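Alr1585 protein (Nostoc sp., PDB 5C2I) is a haem-containing dye-decolorizing (DyP-type) peroxidase that forms a tetramer of two asymmetric dimers. Local coordinates at the interface of chains A and B and the interface of chains A and C. Numbering follows the deposited sequence. Chains: chain A/B/C, Alr1585 protein.

Contact 1: the interface of chains A and B. Residues chain A 296-297, 300, 305, 307, 309, 311; chain B 220-221.
B:Asn221 reaches into chain A with its carboxamide and meets A:Thr305 from the opposite direction. Its ND2 donates to the hydroxyl OG1 of A:Thr305 at 2.9 Å; the acceptor lies almost in the amide plane, and the bond is somewhat bent (157° at the hydrogen). The other end of the amide, OD1, takes two waters: water 1 at 2.8 Å from OD1, which also pairs with the backbone N of A:Thr311, and water 2, which also pairs with the carbonyl O of A:Thr309. Both ends of the carboxamide are therefore held, which should fix its rotation. The methyl CB of A:Ala307 packs against the middle of the group, 3.5 Å from CG of B:Asn221.

One residue earlier in the helix, B:Val220 makes the apolar half of the patch and turns both methyls to chain A. CG1, opposite the backbone N (chi1 169°), touches the methyl CG2 of A:Thr311 at 3.8 Å, the two side chains crossing at about a right angle, and comes near CD1 of A:Leu300. CG2 faces CB of A:Leu300 at 4.0 Å. A:Thr311 also sets its CG2 3.7 Å from the carbonyl O of B:Val220.

Behind this first shell, A:Thr296 positions the acceptor. Its OG1 shares a hydrogen bond of 2.8 Å with OG1 of A:Thr305 and accepts another from the backbone N of A:Thr305. With chi1 at 63°, OG1 of A:Thr305 sits between its own backbone N and carbonyl carbon, where it can face both A:Thr296 and the amide of B:Asn221.

The chain B pair forms the C-terminal end of helix 212-221, while the chain A residues all lie in the irregular stretch between helix 281-289 and helix 330-334. A helix end thus docks on loops.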
# COMPACT_ATOMS: atom_id res chain seq x y z
N THR A 296 5.61 -0.24 25.79
CA THR A 296 5.17 0.20 27.09
C THR A 296 6.01 -0.48 28.21
O THR A 296 6.00 -1.71 28.30
CB THR A 296 3.65 -0.13 27.32
OG1 THR A 296 2.85 0.54 26.32
CG2 THR A 296 3.20 0.33 28.69
N PRO A 297 6.65 0.31 29.09
CA PRO A 297 7.43 -0.33 30.17
C PRO A 297 6.54 -0.99 31.21
O PRO A 297 5.57 -0.38 31.69
CB PRO A 297 8.17 0.86 30.82
CG PRO A 297 8.19 1.91 29.75
CD PRO A 297 6.87 1.75 29.04
N LEU A 300 5.77 0.51 34.57
CA LEU A 300 4.80 1.59 34.63
C LEU A 300 3.37 1.15 34.45
O LEU A 300 2.47 1.89 34.83
CB LEU A 300 5.13 2.65 33.57
CG LEU A 300 6.50 3.33 33.64
CD1 LEU A 300 6.62 4.38 32.55
CD2 LEU A 300 6.76 3.97 35.01
N THR A 305 -0.04 0.38 26.15
CA THR A 305 -0.62 1.70 25.88
C THR A 305 -0.60 2.05 24.40
O THR A 305 -1.23 3.03 24.01
CB THR A 305 0.07 2.83 26.68
OG1 THR A 305 1.44 2.95 26.32
CG2 THR A 305 -0.04 2.57 28.15
N ALA A 307 1.49 3.36 22.37
CA ALA A 307 2.15 4.57 21.84
C ALA A 307 3.17 4.19 20.78
O ALA A 307 4.08 3.36 21.02
CB ALA A 307 2.80 5.40 22.96
N THR A 309 5.59 5.95 19.50
CA THR A 309 6.91 6.28 20.09
C THR A 309 6.89 5.97 21.60
O THR A 309 6.31 6.73 22.40
CB THR A 309 7.26 7.76 19.82
OG1 THR A 309 7.35 7.93 18.39
CG2 THR A 309 8.60 8.15 20.44
N THR A 311 7.72 5.45 25.53
CA THR A 311 8.49 6.21 26.49
C THR A 311 9.76 5.47 26.91
O THR A 311 9.77 4.24 26.99
CB THR A 311 7.64 6.58 27.73
OG1 THR A 311 8.32 7.61 28.45
CG2 THR A 311 7.39 5.39 28.64
N VAL B 220 1.62 7.26 31.40
CA VAL B 220 2.85 6.61 30.94
C VAL B 220 3.56 7.44 29.85
O VAL B 220 4.77 7.62 29.90
CB VAL B 220 2.56 5.21 30.33
CG1 VAL B 220 3.81 4.66 29.61
CG2 VAL B 220 2.13 4.22 31.39
N ASN B 221 2.79 7.96 28.90
CA ASN B 221 3.36 8.58 27.69
C ASN B 221 3.35 10.09 27.66
O ASN B 221 3.93 10.69 26.73
CB ASN B 221 2.61 8.07 26.47
CG ASN B 221 2.83 6.60 26.29
OD1 ASN B 221 3.97 6.16 26.03
ND2 ASN B 221 1.80 5.80 26.56
O HOH W 1 5.27 3.64 25.96
O HOH W 2 5.71 7.86 24.67

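Contact 2: the interface of chains A and C. Residues chain A 42, 184, 186, 369-370, 372; chain C 160-161, 164.
This is a two-fold symmetric interface between copies of the peroxidase, a helix of chain C laid against strand ends and a loop of chain A; it joins chains A and C, each giving both the helix surface and the strand-end surface, and probably helps build the tetramer. C:Gln164 pairs its carboxamide with backbone groups of chain A. NE2 donates to the carbonyl O of A:Asp184 at 2.8 Å, in the carbonyl plane, while OE1 accepts from the backbone N of A:Gly370 at 2.8 Å, that N-H coming from well above the amide carbonyl plane (51° out). Water 3 joins OE1 to the backbone N of A:Asp184. A bend at chi2 (-50°) turns the amide so that it can meet both backbone groups, and it stands steeply, 79°, to the ring of A:Phe186. With an alanine here, the A:Asp184 carbonyl and the A:Gly370 N-H would probably lose these partners across the interface.

One turn earlier, C:Val160 lays CG1 over a face of the A:Phe186 ring, 3.5 Å from CD2 near the rim, and also against CB of A:Asn372. Its other methyl, CG2, meets CE1 of A:His42 at 3.8 Å. Water 4 links OD1 of C:Asp161 to the A:Gly370 carbonyl and ND2 of A:Asn372.

The chain C residues lie in the first turns of helix 159-176; chain A offers the start of strand 42-50, the end of strand 177-186, and the end of strand 367-369 with the loop after it.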
# COMPACT_ATOMS: atom_id res chain seq x y z
N HIS A 42 18.36 -1.19 4.55
CA HIS A 42 18.96 -2.44 4.07
C HIS A 42 20.47 -2.36 4.25
O HIS A 42 21.08 -1.30 4.09
CB HIS A 42 18.64 -2.66 2.61
CG HIS A 42 17.19 -2.85 2.34
ND1 HIS A 42 16.56 -4.06 2.53
CD2 HIS A 42 16.23 -1.97 1.96
CE1 HIS A 42 15.26 -3.92 2.30
NE2 HIS A 42 15.04 -2.66 1.94
N ASP A 184 22.44 -10.17 4.55
CA ASP A 184 21.66 -9.08 4.01
C ASP A 184 20.64 -8.69 5.09
O ASP A 184 19.60 -9.32 5.22
CB ASP A 184 20.94 -9.51 2.74
CG ASP A 184 21.88 -9.59 1.54
OD1 ASP A 184 22.59 -10.63 1.38
OD2 ASP A 184 21.95 -8.58 0.80
N PHE A 186 18.00 -6.34 7.29
CA PHE A 186 16.85 -5.50 7.00
C PHE A 186 16.16 -5.10 8.30
O PHE A 186 16.43 -5.65 9.37
CB PHE A 186 15.87 -6.22 6.07
CG PHE A 186 15.31 -7.49 6.62
CD1 PHE A 186 14.14 -7.47 7.38
CD2 PHE A 186 15.94 -8.67 6.42
CE1 PHE A 186 13.62 -8.66 7.90
CE2 PHE A 186 15.43 -9.86 6.93
CZ PHE A 186 14.27 -9.84 7.67
N TYR A 369 17.67 -10.56 10.30
CA TYR A 369 17.85 -11.49 9.17
C TYR A 369 16.76 -12.54 9.12
O TYR A 369 16.03 -12.78 10.09
CB TYR A 369 19.21 -12.18 9.25
CG TYR A 369 19.35 -13.29 10.27
CD1 TYR A 369 19.75 -13.03 11.58
CD2 TYR A 369 19.13 -14.63 9.91
CE1 TYR A 369 19.91 -14.06 12.49
CE2 TYR A 369 19.26 -15.66 10.82
CZ TYR A 369 19.63 -15.37 12.12
OH TYR A 369 19.81 -16.39 13.01
N GLY A 370 16.63 -13.17 7.96
CA GLY A 370 15.68 -14.23 7.76
C GLY A 370 14.30 -13.75 7.36
O GLY A 370 14.19 -12.88 6.54
N ASN A 372 11.01 -11.98 6.66
CA ASN A 372 10.68 -10.57 6.72
C ASN A 372 9.20 -10.24 6.97
O ASN A 372 8.84 -9.08 7.20
CB ASN A 372 11.22 -9.84 5.48
CG ASN A 372 10.37 -10.03 4.24
OD1 ASN A 372 9.82 -9.07 3.76
ND2 ASN A 372 10.32 -11.22 3.68
N VAL C 160 13.89 -9.51 -0.44
CA VAL C 160 14.54 -9.74 0.86
C VAL C 160 14.65 -11.24 1.13
O VAL C 160 15.69 -11.73 1.53
CB VAL C 160 13.83 -9.01 1.98
CG1 VAL C 160 14.35 -9.45 3.35
CG2 VAL C 160 13.97 -7.49 1.83
N ASP C 161 13.55 -11.96 0.93
CA ASP C 161 13.57 -13.41 1.10
C ASP C 161 14.60 -14.08 0.18
O ASP C 161 15.31 -15.00 0.61
CB ASP C 161 12.20 -14.03 0.81
CG ASP C 161 11.96 -15.31 1.59
OD1 ASP C 161 12.24 -15.38 2.81
OD2 ASP C 161 11.54 -16.29 0.98
N GLN C 164 18.01 -13.81 1.66
CA GLN C 164 18.20 -14.71 2.81
C GLN C 164 18.45 -16.15 2.37
O GLN C 164 19.36 -16.85 2.88
CB GLN C 164 17.00 -14.69 3.76
CG GLN C 164 16.54 -13.30 4.20
CD GLN C 164 17.66 -12.40 4.73
OE1 GLN C 164 18.31 -12.72 5.73
NE2 GLN C 164 17.88 -11.28 4.09
O HOH W 3 20.99 -12.53 5.50
O HOH W 4 12.63 -13.02 4.19

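The centres of the C-alpha atoms of contact 1 and contact 2 are about 29 Å apart, and the two contacts have no residue or secondary-structure element in common, so chain A can hold chain B and chain C at the same time. In both, a helix of the partner meets chain A, but contact 1 uses a helix's last residues and contact 2 a helix's first turns. Their symmetry differs too: contact 2 belongs to a two-fold interface, contact 1 to one that is not exactly two-fold. Together, the two kinds of joint fit a tetramer assembled from two asymmetric dimers.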